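Local coordinates for ribosomal-protein-alanine acetyltransferase (Clostridium acetobutylicum, PDB 3DNS) that probably acetylates the N-terminal alanine of a ribosomal protein, and is represented here by its N-terminal domain alone, at residues A[7-13]-A[23-27]; A[31-37]-A[49-54]; A[102-108]-A[120-126]. One frame throughout, in Å; residues are numbered along the deposited sequence.

Overall arrangement
All three interactions join antiparallel neighbours of one mixed sheet, each pair forming a beta hairpin. All are partly buried. Interaction 2 lies nearest the centre of the chain. Interactions 1 and 3 lie on opposite sides of it, their centres about 24 Å apart. Interaction 3 includes an outermost strand and has the most exposed residues. Interaction 1 touches interaction 2 because strands 21-26 and 31-41 are adjacent. The salt bridge from Arg50 NE to Glu121 OE2 links interactions 2 and 3. Interactions 1 and 2 both meet the second subunit, while interaction 3 does not. Lysine and water contacts mark interaction 1, mixed polar and apolar pairs interaction 2, and aromatic packing interaction 3.

Interaction 1: A[7-13]-A[23-27]; sequences GKYTKIE and LITDK
Lys27 reaches across to the turn at Gly7 and Lys8. Beyond CB, contact begins at Lys27 CG, 4.1 Å from Lys8 O. Lys27 CD is closer, and Lys27 CE lies 3.0 Å from Lys8 O. A bend at the last torsion (chi4 35°) then brings NZ to Lys8 O at 2.6 Å. This donor sits well above the carbonyl plane, 63° out of it. NZ also makes a weak bond of 3.1 Å to Gly7 O. One ammonium group therefore ties two successive carbonyls of the turn.

Beyond the turn the backbones pair as antiparallel strands. Lys11 and Thr25 exchange two bonds, and so do Glu13 and Leu23. The Leu23 N to Glu13 O bond is short, 2.6 Å, and nearly straight. Lys11 CB lies 3.7 Å from Thr25 OG1 on the same face. A water on that face lies among Glu13 OE1, Leu23 O and Thr25 OG1. Glu13 OE1 also forms a salt bridge with Lys58 of the second subunit. On the other face, Thr10 and Ile24 pack on helix 61-78, and Thr10 OG1 bonds Glu66. This is a two-stranded beta hairpin in the N-terminal half of a sheet consistent with a GNAT domain.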
loop_
_atom_site.group_PDB
_atom_site.type_symbol
_atom_site.label_atom_id
_atom_site.label_comp_id
_atom_site.label_asym_id
_atom_site.label_seq_id
_atom_site.Cartn_x
_atom_site.Cartn_y
_atom_site.Cartn_z
ATOM N N GLY A 7 -12.543 -6.739 11.346
ATOM C CA GLY A 7 -12.199 -8.125 11.387
ATOM C C GLY A 7 -11.100 -8.232 12.405
ATOM O O GLY A 7 -10.782 -7.256 13.032
ATOM N N LYS A 8 -10.506 -9.411 12.534
ATOM C CA LYS A 8 -9.444 -9.645 13.522
ATOM C C LYS A 8 -8.216 -8.821 13.196
ATOM O O LYS A 8 -7.637 -8.180 14.071
ATOM C CB LYS A 8 -9.085 -11.129 13.581
ATOM C CG LYS A 8 -7.955 -11.495 14.573
ATOM C CD LYS A 8 -7.963 -13.025 14.935
ATOM C CE LYS A 8 -6.899 -13.395 15.986
ATOM N NZ LYS A 8 -7.222 -14.629 16.823
ATOM N N TYR A 9 -7.822 -8.805 11.929
ATOM C CA TYR A 9 -6.633 -8.022 11.558
ATOM C C TYR A 9 -6.857 -6.858 10.623
ATOM O O TYR A 9 -5.929 -6.152 10.292
ATOM C CB TYR A 9 -5.582 -8.947 10.963
ATOM C CG TYR A 9 -5.052 -9.891 11.999
ATOM C CD1 TYR A 9 -4.402 -9.415 13.121
ATOM C CD2 TYR A 9 -5.227 -11.260 11.875
ATOM C CE1 TYR A 9 -3.921 -10.305 14.102
ATOM C CE2 TYR A 9 -4.762 -12.134 12.846
ATOM C CZ TYR A 9 -4.119 -11.640 13.932
ATOM O OH TYR A 9 -3.671 -12.495 14.871
ATOM N N THR A 10 -8.074 -6.650 10.179
ATOM C CA THR A 10 -8.305 -5.641 9.163
ATOM C C THR A 10 -9.465 -4.732 9.541
ATOM O O THR A 10 -10.230 -5.027 10.448
ATOM C CB THR A 10 -8.521 -6.313 7.734
ATOM O OG1 THR A 10 -9.606 -7.256 7.786
ATOM C CG2 THR A 10 -7.243 -7.054 7.285
ATOM N N LYS A 11 -9.562 -3.608 8.818
ATOM C CA LYS A 11 -10.646 -2.644 8.947
ATOM C C LYS A 11 -11.087 -2.170 7.548
ATOM O O LYS A 11 -10.257 -1.998 6.655
ATOM C CB LYS A 11 -10.197 -1.444 9.807
ATOM C CG LYS A 11 -9.606 -1.863 11.146
ATOM C CD LYS A 11 -9.174 -0.642 12.046
ATOM C CE LYS A 11 -8.956 -1.068 13.516
ATOM N NZ LYS A 11 -8.352 -0.018 14.429
ATOM N N ILE A 12 -12.399 -1.991 7.370
ATOM C CA ILE A 12 -12.937 -1.451 6.128
ATOM C C ILE A 12 -13.785 -0.216 6.527
ATOM O O ILE A 12 -14.692 -0.310 7.371
ATOM C CB ILE A 12 -13.789 -2.479 5.378
ATOM C CG1 ILE A 12 -12.981 -3.737 5.015
ATOM C CG2 ILE A 12 -14.423 -1.821 4.125
ATOM C CD1 ILE A 12 -13.861 -4.863 4.478
ATOM N N GLU A 13 -13.471 0.937 5.950
ATOM C CA GLU A 13 -14.132 2.180 6.309
ATOM C C GLU A 13 -14.432 2.971 5.067
ATOM O O GLU A 13 -13.634 2.989 4.147
ATOM C CB GLU A 13 -13.228 3.035 7.200
ATOM C CG GLU A 13 -13.058 2.441 8.589
ATOM C CD GLU A 13 -11.908 3.051 9.361
ATOM O OE1 GLU A 13 -10.746 2.804 8.961
ATOM O OE2 GLU A 13 -12.176 3.740 10.365
ATOM N N LEU A 23 -11.895 2.309 2.327
ATOM C CA LEU A 23 -10.476 2.155 2.623
ATOM C C LEU A 23 -10.292 0.870 3.414
ATOM O O LEU A 23 -10.969 0.669 4.459
ATOM C CB LEU A 23 -10.034 3.340 3.468
ATOM C CG LEU A 23 -8.569 3.421 3.858
ATOM C CD1 LEU A 23 -7.715 3.731 2.595
ATOM C CD2 LEU A 23 -8.379 4.527 4.932
ATOM N N ILE A 24 -9.365 0.022 2.955
ATOM C CA ILE A 24 -8.949 -1.164 3.755
ATOM C C ILE A 24 -7.599 -0.899 4.432
ATOM O O ILE A 24 -6.653 -0.550 3.787
ATOM C CB ILE A 24 -8.811 -2.472 2.883
ATOM C CG1 ILE A 24 -9.941 -2.559 1.849
ATOM C CG2 ILE A 24 -8.625 -3.732 3.783
ATOM C CD1 ILE A 24 -9.726 -3.570 0.661
ATOM N N THR A 25 -7.532 -1.098 5.742
ATOM C CA THR A 25 -6.265 -0.926 6.498
ATOM C C THR A 25 -6.027 -2.118 7.424
ATOM O O THR A 25 -6.957 -2.931 7.660
ATOM C CB THR A 25 -6.248 0.367 7.354
ATOM O OG1 THR A 25 -7.302 0.305 8.278
ATOM C CG2 THR A 25 -6.481 1.584 6.493
ATOM N N ASP A 26 -4.805 -2.224 7.962
ATOM C CA ASP A 26 -4.601 -3.199 9.037
ATOM C C ASP A 26 -4.779 -2.514 10.380
ATOM O O ASP A 26 -5.106 -1.354 10.408
ATOM C CB ASP A 26 -3.257 -3.962 8.895
ATOM C CG ASP A 26 -2.010 -3.079 8.966
ATOM O OD1 ASP A 26 -2.050 -1.942 9.479
ATOM O OD2 ASP A 26 -0.937 -3.605 8.525
ATOM N N LYS A 27 -4.543 -3.225 11.477
ATOM C CA LYS A 27 -4.772 -2.678 12.801
ATOM C C LYS A 27 -3.862 -1.500 13.234
ATOM O O LYS A 27 -4.189 -0.817 14.190
ATOM C CB LYS A 27 -4.741 -3.806 13.858
ATOM C CG LYS A 27 -6.095 -4.421 14.088
ATOM C CD LYS A 27 -6.102 -5.361 15.287
ATOM C CE LYS A 27 -7.552 -5.683 15.734
ATOM N NZ LYS A 27 -8.521 -5.780 14.572
HETATM O O HOH W 1 -9.926 1.302 7.015
#

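Interaction 2: A[31-37]-A[49-54]; sequences TIGRIFI and FRMKIY
Strands 31-37 and 49-53 run antiparallel at 164°, with Arg34 paired to Lys52 and Phe36 to Arg50 by two backbone bonds each. Tyr54 N adds a nearly straight bond of 2.9 Å to Ile32 O.

The Tyr54 ring lies alongside the start of strand 31-37, with Thr31 O at its edge and in its plane. Thr31 CG2 touches Tyr54 CE2 at 3.6 Å. Arg34 is extended from CG to NE, which carries its NH2 to Tyr54 OH at 3.0 Å. The oxygen is tilted from the guanidinium plane, and the guanidinium and Tyr54 ring planes are 71° apart. Tyr54 OH also bonds Lys55 O of the second subunit, and its ring stacks on Tyr54 of that subunit.

On the face of the sheet that carries Arg34, Lys52 CD packs against Phe36 CE2 at 3.5 Å. The opposite face is apolar. Ile35 CG2 meets Phe49 CD1 at 3.7 Å, and Ile37 CD1 reaches Phe49 CB. Phe49 CB is tight against Phe36 O, at 3.1 Å.

Opposite Ile24 of strand 21-26 the strand carries an extra residue, Ile32 and Gly33 together, in a classic beta bulge. Strand 83-89 flanks strand 46-53 on its other edge. Helix 61-78 covers the apolar face, where Phe71 meets the Phe49 ring edge-to-face.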
loop_
_atom_site.group_PDB
_atom_site.type_symbol
_atom_site.label_atom_id
_atom_site.label_comp_id
_atom_site.label_asym_id
_atom_site.label_seq_id
_atom_site.Cartn_x
_atom_site.Cartn_y
_atom_site.Cartn_z
ATOM N N THR A 31 -2.574 1.285 4.960
ATOM C CA THR A 31 -3.486 0.946 3.874
ATOM C C THR A 31 -3.037 -0.300 3.133
ATOM O O THR A 31 -1.907 -0.421 2.679
ATOM C CB THR A 31 -3.725 2.144 2.947
ATOM O OG1 THR A 31 -4.322 3.172 3.744
ATOM C CG2 THR A 31 -4.660 1.802 1.763
ATOM N N ILE A 32 -3.976 -1.235 3.063
ATOM C CA ILE A 32 -3.829 -2.468 2.284
ATOM C C ILE A 32 -4.323 -2.207 0.856
ATOM O O ILE A 32 -3.678 -2.610 -0.121
ATOM C CB ILE A 32 -4.634 -3.594 2.929
ATOM C CG1 ILE A 32 -4.155 -3.835 4.369
ATOM C CG2 ILE A 32 -4.547 -4.872 2.081
ATOM C CD1 ILE A 32 -4.900 -4.855 5.080
ATOM N N GLY A 33 -5.473 -1.550 0.745
ATOM C CA GLY A 33 -6.122 -1.277 -0.521
ATOM C C GLY A 33 -7.431 -0.549 -0.379
ATOM O O GLY A 33 -7.746 0.051 0.696
ATOM N N ARG A 34 -8.207 -0.586 -1.455
ATOM C CA ARG A 34 -9.466 0.149 -1.474
ATOM C C ARG A 34 -10.534 -0.630 -2.209
ATOM O O ARG A 34 -10.235 -1.460 -3.035
ATOM C CB ARG A 34 -9.280 1.490 -2.172
ATOM C CG ARG A 34 -8.457 2.463 -1.438
ATOM C CD ARG A 34 -8.190 3.685 -2.277
ATOM N NE ARG A 34 -7.519 4.677 -1.437
ATOM C CZ ARG A 34 -6.249 4.573 -1.093
ATOM N NH1 ARG A 34 -5.687 5.488 -0.322
ATOM N NH2 ARG A 34 -5.528 3.544 -1.545
ATOM N N ILE A 35 -11.775 -0.403 -1.842
ATOM C CA ILE A 35 -12.906 -1.016 -2.513
ATOM C C ILE A 35 -13.646 0.118 -3.166
ATOM O O ILE A 35 -13.830 1.165 -2.540
ATOM C CB ILE A 35 -13.799 -1.795 -1.508
ATOM C CG1 ILE A 35 -13.177 -3.169 -1.190
ATOM C CG2 ILE A 35 -15.220 -1.994 -2.048
ATOM C CD1 ILE A 35 -13.733 -3.785 0.103
ATOM N N PHE A 36 -14.050 -0.089 -4.432
ATOM C CA PHE A 36 -14.815 0.873 -5.187
ATOM C C PHE A 36 -16.068 0.216 -5.658
ATOM O O PHE A 36 -16.002 -0.735 -6.429
ATOM C CB PHE A 36 -14.018 1.343 -6.437
ATOM C CG PHE A 36 -12.727 1.984 -6.119
ATOM C CD1 PHE A 36 -12.641 3.343 -5.884
ATOM C CD2 PHE A 36 -11.592 1.229 -5.985
ATOM C CE1 PHE A 36 -11.414 3.951 -5.562
ATOM C CE2 PHE A 36 -10.393 1.826 -5.687
ATOM C CZ PHE A 36 -10.303 3.184 -5.472
ATOM N N ILE A 37 -17.221 0.732 -5.254
ATOM C CA ILE A 37 -18.499 0.175 -5.748
ATOM C C ILE A 37 -18.729 0.675 -7.188
ATOM O O ILE A 37 -18.727 1.858 -7.433
ATOM C CB ILE A 37 -19.706 0.521 -4.847
ATOM C CG1 ILE A 37 -19.440 0.112 -3.370
ATOM C CG2 ILE A 37 -21.003 -0.135 -5.384
ATOM C CD1 ILE A 37 -19.268 -1.341 -3.182
ATOM N N PHE A 49 -18.285 -4.676 -7.283
ATOM C CA PHE A 49 -17.210 -3.739 -6.922
ATOM C C PHE A 49 -15.844 -4.143 -7.420
ATOM O O PHE A 49 -15.590 -5.320 -7.746
ATOM C CB PHE A 49 -17.142 -3.492 -5.436
ATOM C CG PHE A 49 -16.874 -4.702 -4.593
ATOM C CD1 PHE A 49 -15.607 -5.020 -4.216
ATOM C CD2 PHE A 49 -17.917 -5.469 -4.103
ATOM C CE1 PHE A 49 -15.367 -6.098 -3.369
ATOM C CE2 PHE A 49 -17.673 -6.545 -3.262
ATOM C CZ PHE A 49 -16.376 -6.851 -2.915
ATOM N N ARG A 50 -14.971 -3.135 -7.483
ATOM C CA ARG A 50 -13.560 -3.309 -7.825
ATOM C C ARG A 50 -12.716 -3.244 -6.547
ATOM O O ARG A 50 -12.871 -2.302 -5.761
ATOM C CB ARG A 50 -13.093 -2.237 -8.804
ATOM C CG ARG A 50 -11.616 -2.361 -9.146
ATOM C CD ARG A 50 -11.244 -1.476 -10.318
ATOM N NE ARG A 50 -11.628 -2.055 -11.622
ATOM C CZ ARG A 50 -12.637 -1.611 -12.360
ATOM N NH1 ARG A 50 -13.405 -0.630 -11.921
ATOM N NH2 ARG A 50 -12.900 -2.148 -13.529
HETATM N N MSE A 51 -11.871 -4.255 -6.319
HETATM C CA MSE A 51 -11.011 -4.245 -5.140
HETATM C C MSE A 51 -9.566 -4.078 -5.563
HETATM O O MSE A 51 -9.054 -4.863 -6.304
HETATM C CB MSE A 51 -11.147 -5.496 -4.329
HETATM C CG MSE A 51 -10.300 -5.463 -3.052
HETATM SE SE MSE A 51 -10.670 -7.035 -1.849
HETATM C CE MSE A 51 -9.790 -8.375 -2.940
ATOM N N LYS A 52 -8.971 -2.975 -5.175
ATOM C CA LYS A 52 -7.583 -2.687 -5.482
ATOM C C LYS A 52 -6.804 -3.080 -4.240
ATOM O O LYS A 52 -7.224 -2.797 -3.113
ATOM C CB LYS A 52 -7.393 -1.205 -5.798
ATOM C CG LYS A 52 -8.054 -0.812 -7.126
ATOM C CD LYS A 52 -7.637 0.588 -7.546
ATOM C CE LYS A 52 -8.240 0.968 -8.872
ATOM N NZ LYS A 52 -7.862 -0.102 -9.860
ATOM N N ILE A 53 -5.716 -3.803 -4.447
ATOM C CA ILE A 53 -4.821 -4.206 -3.360
ATOM C C ILE A 53 -3.469 -3.762 -3.762
ATOM O O ILE A 53 -3.078 -4.008 -4.894
ATOM C CB ILE A 53 -4.767 -5.745 -3.119
ATOM C CG1 ILE A 53 -6.154 -6.297 -2.775
ATOM C CG2 ILE A 53 -3.839 -6.040 -1.993
ATOM C CD1 ILE A 53 -6.721 -5.779 -1.379
ATOM N N TYR A 54 -2.768 -3.089 -2.859
ATOM C CA TYR A 54 -1.443 -2.577 -3.170
ATOM C C TYR A 54 -0.531 -3.776 -3.438
ATOM O O TYR A 54 -0.697 -4.871 -2.860
ATOM C CB TYR A 54 -0.887 -1.722 -2.023
ATOM C CG TYR A 54 -1.374 -0.263 -1.971
ATOM C CD1 TYR A 54 -1.492 0.502 -3.150
ATOM C CD2 TYR A 54 -1.654 0.372 -0.753
ATOM C CE1 TYR A 54 -1.873 1.809 -3.118
ATOM C CE2 TYR A 54 -2.093 1.707 -0.734
ATOM C CZ TYR A 54 -2.190 2.399 -1.923
ATOM O OH TYR A 54 -2.588 3.695 -1.982
#

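Interaction 3: A[102-108]-A[120-126]; sequences FAFEGII and DEFLFGM
Three phenylalanines, Phe104, Phe122 and Phe124, pack together on one face of this hairpin. Phe124 turns its edge to the face of Phe104, with the centroids 4.4 Å apart and the planes tilted at 52°. The edge of Phe104 meets the face of Phe122 in a T-shaped pair, centroids 5.3 Å apart and planes at 83°. Ile107 CG1 approaches the edge of the Phe122 ring, 3.8 Å from CD1.

Beside the cluster, the CE methyl of selenomethionine Met126 stands over the centre of the Phe102 ring, 3.7 Å from its centroid. Met126 CG lies opposite the backbone N (chi1 174°) and the chain bends at its last torsion, which puts CE there. The selenium is over the same ring, a Met-aromatic contact.

Among the backbone bonds, Leu123 O accepts twice, from Glu105 N at 2.7 Å and from Gly106 N at 3.2 Å. This classic beta bulge shifts the register by one. Ala103 and Gly125 exchange two bonds, as do Ile108 and Glu121.

Glu105 OE2 makes a salt bridge with Lys83 NZ of strand 83-89. Phe97, in helix 95-99, stacks on Phe124 and meets Phe102 edge-to-face. Phe102 and Met126 also touch helix 61-78.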
loop_
_atom_site.group_PDB
_atom_site.type_symbol
_atom_site.label_atom_id
_atom_site.label_comp_id
_atom_site.label_asym_id
_atom_site.label_seq_id
_atom_site.Cartn_x
_atom_site.Cartn_y
_atom_site.Cartn_z
ATOM N N PHE A 102 -15.818 -18.527 -4.259
ATOM C CA PHE A 102 -16.225 -17.665 -5.381
ATOM C C PHE A 102 -16.057 -18.375 -6.702
ATOM O O PHE A 102 -15.089 -19.088 -6.892
ATOM C CB PHE A 102 -15.376 -16.410 -5.490
ATOM C CG PHE A 102 -15.600 -15.417 -4.422
ATOM C CD1 PHE A 102 -16.462 -14.361 -4.622
ATOM C CD2 PHE A 102 -14.904 -15.495 -3.238
ATOM C CE1 PHE A 102 -16.699 -13.436 -3.646
ATOM C CE2 PHE A 102 -15.110 -14.518 -2.225
ATOM C CZ PHE A 102 -16.009 -13.493 -2.463
ATOM N N ALA A 103 -16.982 -18.119 -7.619
ATOM C CA ALA A 103 -16.854 -18.543 -9.025
ATOM C C ALA A 103 -16.046 -17.504 -9.854
ATOM O O ALA A 103 -16.156 -16.298 -9.670
ATOM C CB ALA A 103 -18.270 -18.766 -9.636
ATOM N N PHE A 104 -15.227 -17.997 -10.779
ATOM C CA PHE A 104 -14.644 -17.167 -11.829
ATOM C C PHE A 104 -15.726 -16.948 -12.876
ATOM O O PHE A 104 -16.150 -17.911 -13.517
ATOM C CB PHE A 104 -13.489 -17.934 -12.509
ATOM C CG PHE A 104 -12.164 -17.856 -11.766
ATOM C CD1 PHE A 104 -11.242 -16.857 -12.061
ATOM C CD2 PHE A 104 -11.815 -18.809 -10.819
ATOM C CE1 PHE A 104 -9.972 -16.823 -11.446
ATOM C CE2 PHE A 104 -10.536 -18.752 -10.169
ATOM C CZ PHE A 104 -9.635 -17.757 -10.508
ATOM N N GLU A 105 -16.207 -15.727 -13.040
ATOM C CA GLU A 105 -17.306 -15.488 -13.959
ATOM C C GLU A 105 -16.831 -14.920 -15.272
ATOM O O GLU A 105 -17.525 -15.008 -16.264
ATOM C CB GLU A 105 -18.416 -14.651 -13.313
ATOM C CG GLU A 105 -19.029 -15.425 -12.154
ATOM C CD GLU A 105 -20.316 -14.854 -11.595
ATOM O OE1 GLU A 105 -20.892 -15.564 -10.754
ATOM O OE2 GLU A 105 -20.764 -13.753 -11.980
ATOM N N GLY A 106 -15.628 -14.409 -15.283
ATOM C CA GLY A 106 -14.976 -13.971 -16.541
ATOM C C GLY A 106 -13.636 -13.277 -16.384
ATOM O O GLY A 106 -13.119 -13.176 -15.289
ATOM N N ILE A 107 -13.068 -12.854 -17.513
ATOM C CA ILE A 107 -11.804 -12.144 -17.533
ATOM C C ILE A 107 -12.044 -10.948 -18.422
ATOM O O ILE A 107 -12.454 -11.056 -19.593
ATOM C CB ILE A 107 -10.642 -13.001 -18.085
ATOM C CG1 ILE A 107 -10.318 -14.156 -17.128
ATOM C CG2 ILE A 107 -9.345 -12.169 -18.294
ATOM C CD1 ILE A 107 -9.688 -15.278 -17.849
ATOM N N ILE A 108 -11.867 -9.785 -17.812
ATOM C CA ILE A 108 -12.022 -8.542 -18.491
ATOM C C ILE A 108 -10.627 -8.197 -18.981
ATOM O O ILE A 108 -9.823 -7.662 -18.212
ATOM C CB ILE A 108 -12.542 -7.389 -17.539
ATOM C CG1 ILE A 108 -13.817 -7.816 -16.807
ATOM C CG2 ILE A 108 -12.805 -6.185 -18.351
ATOM C CD1 ILE A 108 -14.225 -6.907 -15.656
ATOM N N ASP A 120 -5.067 -7.314 -17.454
ATOM C CA ASP A 120 -6.386 -7.926 -17.402
ATOM C C ASP A 120 -6.917 -7.849 -15.968
ATOM O O ASP A 120 -6.136 -7.696 -15.017
ATOM C CB ASP A 120 -6.307 -9.389 -17.836
ATOM C CG ASP A 120 -5.823 -9.576 -19.281
ATOM O OD1 ASP A 120 -5.845 -8.624 -20.125
ATOM O OD2 ASP A 120 -5.478 -10.743 -19.578
ATOM N N GLU A 121 -8.251 -7.932 -15.845
ATOM C CA GLU A 121 -8.941 -8.152 -14.584
ATOM C C GLU A 121 -9.793 -9.434 -14.553
ATOM O O GLU A 121 -10.474 -9.813 -15.533
ATOM C CB GLU A 121 -9.830 -6.941 -14.284
ATOM C CG GLU A 121 -9.062 -5.705 -13.895
ATOM C CD GLU A 121 -9.947 -4.535 -13.562
ATOM O OE1 GLU A 121 -10.701 -4.093 -14.484
ATOM O OE2 GLU A 121 -9.876 -4.037 -12.393
ATOM N N PHE A 122 -9.775 -10.099 -13.408
ATOM C CA PHE A 122 -10.698 -11.202 -13.125
ATOM C C PHE A 122 -12.005 -10.724 -12.658
ATOM O O PHE A 122 -12.074 -9.714 -11.943
ATOM C CB PHE A 122 -10.180 -12.117 -12.027
ATOM C CG PHE A 122 -9.025 -12.929 -12.430
ATOM C CD1 PHE A 122 -9.108 -13.779 -13.544
ATOM C CD2 PHE A 122 -7.884 -12.921 -11.691
ATOM C CE1 PHE A 122 -8.029 -14.579 -13.911
ATOM C CE2 PHE A 122 -6.830 -13.712 -12.032
ATOM C CZ PHE A 122 -6.879 -14.534 -13.149
ATOM N N LEU A 123 -13.057 -11.467 -13.037
ATOM C CA LEU A 123 -14.392 -11.226 -12.516
ATOM C C LEU A 123 -14.782 -12.444 -11.712
ATOM O O LEU A 123 -14.925 -13.536 -12.266
ATOM C CB LEU A 123 -15.397 -10.916 -13.669
ATOM C CG LEU A 123 -16.843 -10.563 -13.275
ATOM C CD1 LEU A 123 -16.917 -9.193 -12.546
ATOM C CD2 LEU A 123 -17.845 -10.612 -14.514
ATOM N N PHE A 124 -14.951 -12.249 -10.399
ATOM C CA PHE A 124 -15.418 -13.304 -9.480
ATOM C C PHE A 124 -16.862 -13.103 -9.055
ATOM O O PHE A 124 -17.290 -11.993 -8.921
ATOM C CB PHE A 124 -14.547 -13.315 -8.245
ATOM C CG PHE A 124 -13.193 -13.797 -8.494
ATOM C CD1 PHE A 124 -12.945 -15.144 -8.573
ATOM C CD2 PHE A 124 -12.142 -12.932 -8.583
ATOM C CE1 PHE A 124 -11.664 -15.606 -8.818
ATOM C CE2 PHE A 124 -10.848 -13.412 -8.821
ATOM C CZ PHE A 124 -10.625 -14.738 -8.940
ATOM N N GLY A 125 -17.612 -14.164 -8.782
ATOM C CA GLY A 125 -18.976 -13.965 -8.313
ATOM C C GLY A 125 -19.345 -14.908 -7.187
ATOM O O GLY A 125 -18.767 -15.998 -7.068
HETATM N N MSE A 126 -20.279 -14.455 -6.338
HETATM C CA MSE A 126 -20.841 -15.276 -5.278
HETATM C C MSE A 126 -22.260 -14.824 -5.002
HETATM O O MSE A 126 -22.532 -13.640 -4.889
HETATM C CB MSE A 126 -19.998 -15.167 -3.994
HETATM C CG MSE A 126 -20.591 -15.876 -2.819
HETATM SE SE MSE A 126 -19.426 -15.927 -1.241
HETATM C CE MSE A 126 -17.965 -17.042 -1.903
#